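Local coordinates for protein glutamine synthetase (Helicobacter pylori, PDB 5ZLI) that belongs to the type I-beta glutamine synthetases and assembles as twelve copies of a chain that joins a beta-Grasp domain to a catalytic domain, at residues F26-F31 with W38-Y43; E165-R170 with P184-G189; L305-G310 with A383-G388. All blocks are in the same frame, centred on the assembly; numbering follows the deposited sequence.

Contact 1 of 3, residues F26-F31 with W38-Y43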
loop_
_atom_site.group_PDB
_atom_site.type_symbol
_atom_site.label_atom_id
_atom_site.label_comp_id
_atom_site.label_asym_id
_atom_site.label_seq_id
_atom_site.Cartn_x
_atom_site.Cartn_y
_atom_site.Cartn_z
ATOM N N PHE B 26 -27.029 -40.640 12.581
ATOM C CA PHE B 26 -27.987 -39.856 11.818
ATOM C C PHE B 26 -28.372 -40.637 10.576
ATOM O O PHE B 26 -27.527 -41.286 9.950
ATOM C CB PHE B 26 -27.414 -38.477 11.467
ATOM C CG PHE B 26 -27.210 -37.627 12.671
ATOM C CD1 PHE B 26 -26.022 -37.694 13.390
ATOM C CD2 PHE B 26 -28.234 -36.838 13.153
ATOM C CE1 PHE B 26 -25.855 -36.956 14.559
ATOM C CE2 PHE B 26 -28.076 -36.096 14.303
ATOM C CZ PHE B 26 -26.880 -36.151 15.008
ATOM N N VAL B 27 -29.646 -40.559 10.208
ATOM C CA VAL B 27 -30.127 -41.169 8.980
ATOM C C VAL B 27 -30.525 -40.030 8.045
ATOM O O VAL B 27 -31.390 -39.203 8.376
ATOM C CB VAL B 27 -31.294 -42.139 9.244
ATOM C CG1 VAL B 27 -31.765 -42.804 7.962
ATOM C CG2 VAL B 27 -30.889 -43.207 10.229
ATOM N N ASP B 28 -29.917 -40.012 6.865
ATOM C CA ASP B 28 -30.006 -38.908 5.918
ATOM C C ASP B 28 -30.946 -39.371 4.803
ATOM O O ASP B 28 -30.538 -40.036 3.849
ATOM C CB ASP B 28 -28.601 -38.540 5.391
ATOM C CG ASP B 28 -28.502 -37.089 4.908
ATOM O OD1 ASP B 28 -29.353 -36.262 5.323
ATOM O OD2 ASP B 28 -27.557 -36.772 4.139
ATOM N N PHE B 29 -32.226 -39.037 4.938
ATOM C CA PHE B 29 -33.203 -39.444 3.939
ATOM C C PHE B 29 -33.050 -38.522 2.754
ATOM O O PHE B 29 -33.262 -37.315 2.885
ATOM C CB PHE B 29 -34.621 -39.361 4.487
ATOM C CG PHE B 29 -34.837 -40.187 5.695
ATOM C CD1 PHE B 29 -34.687 -41.550 5.629
ATOM C CD2 PHE B 29 -35.227 -39.623 6.884
ATOM C CE1 PHE B 29 -34.881 -42.359 6.748
ATOM C CE2 PHE B 29 -35.436 -40.417 8.006
ATOM C CZ PHE B 29 -35.257 -41.790 7.941
ATOM N N ARG B 30 -32.743 -39.076 1.591
ATOM C CA ARG B 30 -32.506 -38.239 0.430
ATOM C C ARG B 30 -33.517 -38.510 -0.674
ATOM O O ARG B 30 -33.981 -39.644 -0.859
ATOM C CB ARG B 30 -31.105 -38.415 -0.060
ATOM C CG ARG B 30 -30.154 -37.914 0.956
ATOM C CD ARG B 30 -28.831 -37.584 0.349
ATOM N NE ARG B 30 -27.933 -37.186 1.411
ATOM C CZ ARG B 30 -26.632 -37.067 1.251
ATOM N NH1 ARG B 30 -26.117 -37.338 0.062
ATOM N NH2 ARG B 30 -25.862 -36.699 2.275
ATOM N N PHE B 31 -33.884 -37.440 -1.376
ATOM C CA PHE B 31 -34.951 -37.487 -2.357
ATOM C C PHE B 31 -34.691 -36.404 -3.386
ATOM O O PHE B 31 -34.027 -35.410 -3.099
ATOM C CB PHE B 31 -36.340 -37.316 -1.720
ATOM C CG PHE B 31 -36.550 -35.993 -1.023
ATOM C CD1 PHE B 31 -36.096 -35.794 0.274
ATOM C CD2 PHE B 31 -37.217 -34.947 -1.658
ATOM C CE1 PHE B 31 -36.304 -34.567 0.929
ATOM C CE2 PHE B 31 -37.429 -33.700 -1.001
ATOM C CZ PHE B 31 -36.979 -33.514 0.285
ATOM N N TRP B 38 -30.639 -33.131 -5.364
ATOM C CA TRP B 38 -30.758 -34.099 -4.308
ATOM C C TRP B 38 -30.965 -33.325 -3.007
ATOM O O TRP B 38 -30.208 -32.395 -2.694
ATOM C CB TRP B 38 -29.512 -34.977 -4.283
ATOM C CG TRP B 38 -29.762 -36.378 -3.925
ATOM C CD1 TRP B 38 -30.963 -37.004 -3.825
ATOM C CD2 TRP B 38 -28.774 -37.351 -3.610
ATOM N NE1 TRP B 38 -30.787 -38.318 -3.446
ATOM C CE2 TRP B 38 -29.449 -38.556 -3.322
ATOM C CE3 TRP B 38 -27.382 -37.319 -3.544
ATOM C CZ2 TRP B 38 -28.786 -39.708 -2.979
ATOM C CZ3 TRP B 38 -26.728 -38.458 -3.202
ATOM C CH2 TRP B 38 -27.426 -39.647 -2.922
ATOM N N ASN B 39 -31.995 -33.701 -2.255
ATOM C CA ASN B 39 -32.349 -33.029 -1.016
ATOM C C ASN B 39 -32.263 -34.022 0.131
ATOM O O ASN B 39 -32.273 -35.233 -0.090
ATOM C CB ASN B 39 -33.744 -32.408 -1.087
ATOM C CG ASN B 39 -33.839 -31.308 -2.110
ATOM O OD1 ASN B 39 -33.736 -30.144 -1.765
ATOM N ND2 ASN B 39 -34.048 -31.665 -3.377
ATOM N N HIS B 40 -32.056 -33.516 1.351
ATOM C CA HIS B 40 -31.952 -34.419 2.495
ATOM C C HIS B 40 -32.565 -33.812 3.751
ATOM O O HIS B 40 -32.769 -32.597 3.870
ATOM C CB HIS B 40 -30.502 -34.835 2.778
ATOM C CG HIS B 40 -29.649 -33.748 3.355
ATOM N ND1 HIS B 40 -28.899 -33.921 4.498
ATOM C CD2 HIS B 40 -29.436 -32.475 2.955
ATOM C CE1 HIS B 40 -28.252 -32.804 4.773
ATOM N NE2 HIS B 40 -28.562 -31.909 3.853
ATOM N N ILE B 41 -32.835 -34.702 4.696
ATOM C CA ILE B 41 -33.372 -34.395 6.012
ATOM C C ILE B 41 -32.858 -35.478 6.945
ATOM O O ILE B 41 -33.060 -36.669 6.706
ATOM C CB ILE B 41 -34.910 -34.312 6.001
ATOM C CG1 ILE B 41 -35.468 -34.423 7.416
ATOM C CG2 ILE B 41 -35.491 -35.334 5.108
ATOM C CD1 ILE B 41 -36.970 -34.283 7.494
ATOM N N ALA B 42 -32.151 -35.082 7.983
ATOM C CA ALA B 42 -31.470 -36.040 8.828
ATOM C C ALA B 42 -32.295 -36.259 10.083
ATOM O O ALA B 42 -32.841 -35.311 10.653
ATOM C CB ALA B 42 -30.064 -35.564 9.188
ATOM N N TYR B 43 -32.442 -37.518 10.475
ATOM C CA TYR B 43 -33.085 -37.867 11.734
ATOM C C TYR B 43 -32.029 -38.387 12.686
ATOM O O TYR B 43 -31.162 -39.169 12.293
ATOM C CB TYR B 43 -34.183 -38.916 11.568
ATOM C CG TYR B 43 -35.596 -38.369 11.417
ATOM C CD1 TYR B 43 -36.139 -38.059 10.158
ATOM C CD2 TYR B 43 -36.406 -38.196 12.539
ATOM C CE1 TYR B 43 -37.444 -37.582 10.034
ATOM C CE2 TYR B 43 -37.704 -37.713 12.421
ATOM C CZ TYR B 43 -38.217 -37.411 11.171
ATOM O OH TYR B 43 -39.507 -36.941 11.087
#
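V27 with Y43, F29 with I41 and F31 with N39 form reciprocal N-H to O pairs that hold strands 26-31 and 38-43 antiparallel, their axes 4.5 Å apart at closest approach and their directions 156° apart. The non-hydrogen-bonded pairs, D28 with A42 and R30 with H40, lie between them and share one face of the sheet. There the D28 carboxylate serves two partners. H40 ND1 donates to the syn lone pair of D28 OD1, 2.5 Å away; OD1 lies in the imidazole plane, although carboxylate and ring planes are 87° apart. D28 OD2 is gripped by two nitrogens of R30 in a salt bridge, NH2 arriving nearly along the C-O axis and NE, 2.8 Å from D28 OD2, from above the carboxylate plane. R30 NH2 also has D87 as a salt-bridge partner, and the positive charge of R30 would be expected to favour the ionised form of D28.

The extended R30 chain crosses W38 at about a right angle. R30 CD sits over the centre of the indole six-membered ring, 3.8 Å from its centroid, and CZ, at 5.0 Å from the same centroid, adds a cation-pi contact; the guanidinium stands perpendicular to the indole. On the other face of the sheet, N39 CB rests over one face of the F31 ring in a CH-pi contact, 3.7 Å from F31 CZ. F29 CE2 meets Y43 CD1 rim to rim at 3.3 Å. N39 OD1 accepts from M191 N of a second subunit, whose strand also pairs with A42 and Y43. The arrangement is a beta hairpin of the beta-Grasp domain, its sheet continued across a subunit interface.

Contact 2 of 3, residues E165-R170 with P184-G189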
loop_
_atom_site.group_PDB
_atom_site.type_symbol
_atom_site.label_atom_id
_atom_site.label_comp_id
_atom_site.label_asym_id
_atom_site.label_seq_id
_atom_site.Cartn_x
_atom_site.Cartn_y
_atom_site.Cartn_z
ATOM N N GLU B 165 -5.102 -25.124 -14.704
ATOM C CA GLU B 165 -4.793 -25.669 -16.016
ATOM C C GLU B 165 -5.224 -24.763 -17.165
ATOM O O GLU B 165 -4.918 -25.072 -18.316
ATOM C CB GLU B 165 -5.491 -27.010 -16.170
ATOM C CG GLU B 165 -5.296 -27.977 -15.006
ATOM C CD GLU B 165 -5.705 -29.409 -15.368
ATOM O OE1 GLU B 165 -6.161 -29.616 -16.513
ATOM O OE2 GLU B 165 -5.596 -30.331 -14.515
ATOM N N GLY B 166 -5.978 -23.702 -16.897
ATOM C CA GLY B 166 -6.596 -22.951 -17.972
ATOM C C GLY B 166 -5.597 -22.110 -18.745
ATOM O O GLY B 166 -4.735 -21.447 -18.170
ATOM N N GLU B 167 -5.744 -22.117 -20.075
ATOM C CA GLU B 167 -4.940 -21.260 -20.940
ATOM C C GLU B 167 -4.926 -19.813 -20.458
ATOM O O GLU B 167 -3.943 -19.091 -20.665
ATOM C CB GLU B 167 -5.478 -21.296 -22.370
ATOM C CG GLU B 167 -5.114 -22.509 -23.214
ATOM C CD GLU B 167 -5.537 -22.344 -24.697
ATOM O OE1 GLU B 167 -6.394 -21.462 -24.963
ATOM O OE2 GLU B 167 -5.016 -23.077 -25.590
ATOM N N TRP B 168 -6.010 -19.366 -19.827
ATOM C CA TRP B 168 -6.013 -18.038 -19.243
ATOM C C TRP B 168 -5.035 -17.896 -18.080
ATOM O O TRP B 168 -4.804 -16.776 -17.622
ATOM C CB TRP B 168 -7.418 -17.692 -18.759
ATOM C CG TRP B 168 -7.951 -18.647 -17.750
ATOM C CD1 TRP B 168 -7.774 -18.579 -16.404
ATOM C CD2 TRP B 168 -8.763 -19.797 -17.992
ATOM N NE1 TRP B 168 -8.409 -19.621 -15.788
ATOM C CE2 TRP B 168 -9.024 -20.390 -16.741
ATOM C CE3 TRP B 168 -9.290 -20.387 -19.140
ATOM C CZ2 TRP B 168 -9.797 -21.536 -16.602
ATOM C CZ3 TRP B 168 -10.059 -21.529 -19.001
ATOM C CH2 TRP B 168 -10.305 -22.089 -17.740
ATOM N N ASN B 169 -4.421 -18.970 -17.602
ATOM C CA ASN B 169 -3.460 -18.820 -16.519
ATOM C C ASN B 169 -2.017 -19.019 -16.968
ATOM O O ASN B 169 -1.125 -19.145 -16.120
ATOM C CB ASN B 169 -3.808 -19.749 -15.365
ATOM C CG ASN B 169 -4.874 -19.168 -14.474
ATOM O OD1 ASN B 169 -5.133 -17.965 -14.510
ATOM N ND2 ASN B 169 -5.521 -20.019 -13.683
ATOM N N ARG B 170 -1.766 -19.026 -18.282
ATOM C CA ARG B 170 -0.424 -19.282 -18.791
ATOM C C ARG B 170 0.590 -18.244 -18.333
ATOM O O ARG B 170 1.795 -18.500 -18.392
ATOM C CB ARG B 170 -0.469 -19.335 -20.306
ATOM C CG ARG B 170 -1.032 -20.651 -20.800
ATOM C CD ARG B 170 -0.254 -21.138 -21.965
ATOM N NE ARG B 170 -1.078 -21.251 -23.147
ATOM C CZ ARG B 170 -1.499 -22.417 -23.614
ATOM N NH1 ARG B 170 -1.149 -23.533 -22.965
ATOM N NH2 ARG B 170 -2.238 -22.469 -24.724
ATOM N N PRO B 184 -2.586 -28.316 -20.651
ATOM C CA PRO B 184 -3.234 -28.791 -21.870
ATOM C C PRO B 184 -3.847 -27.619 -22.605
ATOM O O PRO B 184 -4.391 -26.693 -21.991
ATOM C CB PRO B 184 -4.314 -29.736 -21.340
ATOM C CG PRO B 184 -4.697 -29.106 -20.037
ATOM C CD PRO B 184 -3.447 -28.504 -19.464
ATOM N N GLY B 185 -3.762 -27.650 -23.925
ATOM C CA GLY B 185 -4.439 -26.629 -24.683
ATOM C C GLY B 185 -5.939 -26.691 -24.468
ATOM O O GLY B 185 -6.501 -27.693 -24.010
ATOM N N LYS B 186 -6.598 -25.580 -24.764
ATOM C CA LYS B 186 -8.003 -25.676 -25.101
ATOM C C LYS B 186 -8.188 -26.909 -25.974
ATOM O O LYS B 186 -7.502 -27.068 -26.995
ATOM C CB LYS B 186 -8.464 -24.407 -25.839
ATOM C CG LYS B 186 -9.963 -24.109 -25.656
ATOM C CD LYS B 186 -10.367 -22.727 -26.162
ATOM C CE LYS B 186 -9.957 -21.615 -25.198
ATOM N NZ LYS B 186 -10.266 -20.258 -25.754
ATOM N N GLN B 187 -9.034 -27.831 -25.519
ATOM C CA GLN B 187 -9.326 -29.080 -26.223
ATOM C C GLN B 187 -8.172 -30.099 -26.141
ATOM O O GLN B 187 -8.148 -31.062 -26.910
ATOM C CB GLN B 187 -9.676 -28.804 -27.697
ATOM C CG GLN B 187 -11.111 -28.336 -27.914
ATOM C CD GLN B 187 -11.617 -28.532 -29.340
ATOM O OE1 GLN B 187 -12.152 -29.600 -29.674
ATOM N NE2 GLN B 187 -11.464 -27.498 -30.183
ATOM N N GLY B 188 -7.267 -29.985 -25.163
ATOM C CA GLY B 188 -6.117 -30.864 -25.137
ATOM C C GLY B 188 -6.011 -31.842 -23.980
ATOM O O GLY B 188 -4.977 -32.501 -23.855
ATOM N N GLY B 189 -7.047 -31.993 -23.152
ATOM C CA GLY B 189 -6.933 -32.797 -21.944
ATOM C C GLY B 189 -6.969 -34.302 -22.133
ATOM O O GLY B 189 -6.891 -35.047 -21.146
#
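E167 and K186 cross at about a right angle where a type II beta turn, G185 to G188, faces a short 3-10 segment at 167-168 in the same long loop of the catalytic domain. The turn is closed by G188 N donating to G185 O at 2.7 Å, and it presents the K186 amide to the carboxylate. K186 N gives E167 OE2 a hydrogen bond of 3.1 Å with an N-H...O angle of 155°, yet the donor comes from above the carboxylate plane, 73° out of it.

The two side chains meet again further out. K186 is extended as far as CD and bends at chi3 (-77°), which places CE beside the other carboxylate oxygen, 3.6 Å from E167 OE1. The ammonium does not complete a salt bridge: K186 NZ remains 4.1 Å from E167 OE1, too far for one, though the opposite charges should still attract. E167 instead has its salt bridge with R170, whose NH2 lies 3.0 Å from E167 OE2; E167 CG lies over one guanidinium face, offset toward the rim. E167 OE2 is therefore approached by a backbone N-H and a guanidinium nitrogen, which together should hold the carboxylate rotation and favour its charged state. The E167 backbone N is fixed separately by Q226 OE1.

Other subunits border the contact: S154 of one packs on K186, and the backbone of R170 is hydrogen-bonded to another. At the start of segment 165-170 the extended E165 side chain crosses the P184 ring at about a right angle. Its OE2 is hydrogen-bonded to T198 OG1, and the other oxygen, E165 OE1, touches the proline ring, 3.8 Å from P184 CG.

Contact 3 of 3, residues L305-G310 with A383-G388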
loop_
_atom_site.group_PDB
_atom_site.type_symbol
_atom_site.label_atom_id
_atom_site.label_comp_id
_atom_site.label_asym_id
_atom_site.label_seq_id
_atom_site.Cartn_x
_atom_site.Cartn_y
_atom_site.Cartn_z
ATOM N N LEU B 305 -33.347 -51.864 -33.394
ATOM C CA LEU B 305 -33.439 -50.800 -34.389
ATOM C C LEU B 305 -34.792 -50.111 -34.351
ATOM O O LEU B 305 -34.881 -48.912 -34.640
ATOM C CB LEU B 305 -33.200 -51.343 -35.794
ATOM C CG LEU B 305 -31.755 -51.520 -36.202
ATOM C CD1 LEU B 305 -31.698 -52.541 -37.303
ATOM C CD2 LEU B 305 -31.227 -50.183 -36.658
ATOM N N HIS B 306 -35.847 -50.855 -34.011
ATOM C CA HIS B 306 -37.144 -50.236 -33.780
ATOM C C HIS B 306 -37.108 -49.387 -32.515
ATOM O O HIS B 306 -37.635 -48.267 -32.496
ATOM C CB HIS B 306 -38.235 -51.312 -33.730
ATOM C CG HIS B 306 -38.558 -51.913 -35.070
ATOM N ND1 HIS B 306 -38.567 -51.178 -36.239
ATOM C CD2 HIS B 306 -38.855 -53.184 -35.425
ATOM C CE1 HIS B 306 -38.863 -51.970 -37.252
ATOM N NE2 HIS B 306 -39.039 -53.193 -36.785
ATOM N N PHE B 307 -36.446 -49.875 -31.469
ATOM C CA PHE B 307 -36.207 -49.026 -30.305
ATOM C C PHE B 307 -35.548 -47.693 -30.701
ATOM O O PHE B 307 -36.023 -46.611 -30.326
ATOM C CB PHE B 307 -35.340 -49.792 -29.305
ATOM C CG PHE B 307 -35.138 -49.088 -28.011
ATOM C CD1 PHE B 307 -34.257 -48.038 -27.906
ATOM C CD2 PHE B 307 -35.809 -49.502 -26.889
ATOM C CE1 PHE B 307 -34.066 -47.425 -26.728
ATOM C CE2 PHE B 307 -35.617 -48.879 -25.696
ATOM C CZ PHE B 307 -34.747 -47.843 -25.615
ATOM N N LEU B 308 -34.459 -47.759 -31.475
ATOM C CA LEU B 308 -33.746 -46.553 -31.884
ATOM C C LEU B 308 -34.615 -45.611 -32.703
ATOM O O LEU B 308 -34.508 -44.382 -32.571
ATOM C CB LEU B 308 -32.497 -46.937 -32.676
ATOM C CG LEU B 308 -31.838 -45.775 -33.423
ATOM C CD1 LEU B 308 -31.268 -44.829 -32.413
ATOM C CD2 LEU B 308 -30.741 -46.278 -34.373
ATOM N N GLY B 309 -35.425 -46.165 -33.612
ATOM C CA GLY B 309 -36.342 -45.338 -34.380
ATOM C C GLY B 309 -37.319 -44.591 -33.493
ATOM O O GLY B 309 -37.679 -43.446 -33.774
ATOM N N GLY B 310 -37.760 -45.229 -32.404
ATOM C CA GLY B 310 -38.672 -44.549 -31.501
ATOM C C GLY B 310 -37.977 -43.437 -30.749
ATOM O O GLY B 310 -38.496 -42.322 -30.656
ATOM N N ALA B 383 -37.974 -41.286 -19.578
ATOM C CA ALA B 383 -38.411 -40.843 -20.907
ATOM C C ALA B 383 -37.685 -41.568 -22.056
ATOM O O ALA B 383 -38.297 -41.916 -23.068
ATOM C CB ALA B 383 -38.248 -39.326 -21.015
ATOM N N ILE B 384 -36.380 -41.782 -21.941
ATOM C CA ILE B 384 -35.688 -42.528 -22.988
ATOM C C ILE B 384 -36.313 -43.899 -23.173
ATOM O O ILE B 384 -36.511 -44.354 -24.313
ATOM C CB ILE B 384 -34.186 -42.607 -22.685
ATOM C CG1 ILE B 384 -33.541 -41.297 -23.136
ATOM C CG2 ILE B 384 -33.567 -43.815 -23.334
ATOM C CD1 ILE B 384 -32.256 -40.981 -22.450
ATOM N N LEU B 385 -36.654 -44.575 -22.067
ATOM C CA LEU B 385 -37.261 -45.894 -22.206
ATOM C C LEU B 385 -38.658 -45.806 -22.795
ATOM O O LEU B 385 -39.017 -46.613 -23.649
ATOM C CB LEU B 385 -37.265 -46.630 -20.878
ATOM C CG LEU B 385 -38.009 -47.960 -21.006
ATOM C CD1 LEU B 385 -37.325 -48.957 -21.954
ATOM C CD2 LEU B 385 -38.160 -48.583 -19.600
ATOM N N MET B 386 -39.450 -44.816 -22.391
ATOM C CA MET B 386 -40.790 -44.672 -22.961
ATOM C C MET B 386 -40.745 -44.365 -24.451
ATOM O O MET B 386 -41.692 -44.685 -25.173
ATOM C CB MET B 386 -41.581 -43.565 -22.265
ATOM C CG MET B 386 -41.915 -43.763 -20.799
ATOM S SD MET B 386 -42.853 -45.228 -20.364
ATOM C CE MET B 386 -44.467 -44.851 -21.042
ATOM N N ALA B 387 -39.677 -43.742 -24.934
ATOM C CA ALA B 387 -39.612 -43.442 -26.356
ATOM C C ALA B 387 -39.128 -44.622 -27.164
ATOM O O ALA B 387 -39.521 -44.776 -28.328
ATOM C CB ALA B 387 -38.692 -42.262 -26.620
ATOM N N GLY B 388 -38.233 -45.426 -26.591
ATOM C CA GLY B 388 -37.814 -46.624 -27.281
ATOM C C GLY B 388 -38.918 -47.653 -27.361
ATOM O O GLY B 388 -39.071 -48.318 -28.390
#
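G310, which meets A387 across the contact, donates its N to H306 O at 3.0 Å, an ordinary helix bond, and the second helix answers with G388 N to I384 O at 3.1 Å. Between the helices the polar approaches are of the CA-H...O kind. F307 and G388 exchange two of them: F307 CA lies 3.5 Å from G388 O with a nearly straight geometry at the hydrogen, and G388 CA lies equally far from F307 O. G310 CA adds a more bent contact to A387 O.

The F307 ring carries most of the side-chain contact. Its CG is anti to the backbone N (chi1 -174°), beside the carbonyl carbon, and the ring beyond it lies against the backbone of the second helix. G388 CA stands over the ring centre, 3.5 Å from the centroid and only 9° off the normal, a CH-pi contact. L385 reaches the same ring from the edge, its CD1 4.1 Å from F307 CE2. Neither G388, under the ring, nor G310, against A387 O, has a CB to stand between the backbones. The helix axes come within 8.2 Å and their directions differ by 116°.

Both segments belong to the catalytic domain, on helices 302-313 and 377-393. F292 meets F307 edge-to-face, and H306 ND1 is hydrogen-bonded to I396 O. On helix 377-393, I384 touches helix 315-322, A387 touches Y439 of helix 438-441, and I384 and L385 rest on F136 and A134 of strand 133-145, so that helix packs against two further helices and a strand of the large mixed sheet.

Overall arrangement
The three contacts follow one another along the chain, each closing before the next opens, and none touches another. Contact 1 lies in the beta-Grasp domain on strands 26-32 and 38-44. Contacts 2 and 3 both fall in the catalytic domain, the former in the loop between strand 156-162 and helix 200-212, the latter on helices 302-313 and 377-393. The centres of contacts 1 and 2 are about 39 Å apart, as are those of contacts 2 and 3. Contacts 1 and 3, with centres about 34 Å apart, lie on opposite sides of the chain's centre. Contacts 1 and 2 border other subunits of the dodecamer, whereas contact 3 is a helix crossing within one chain.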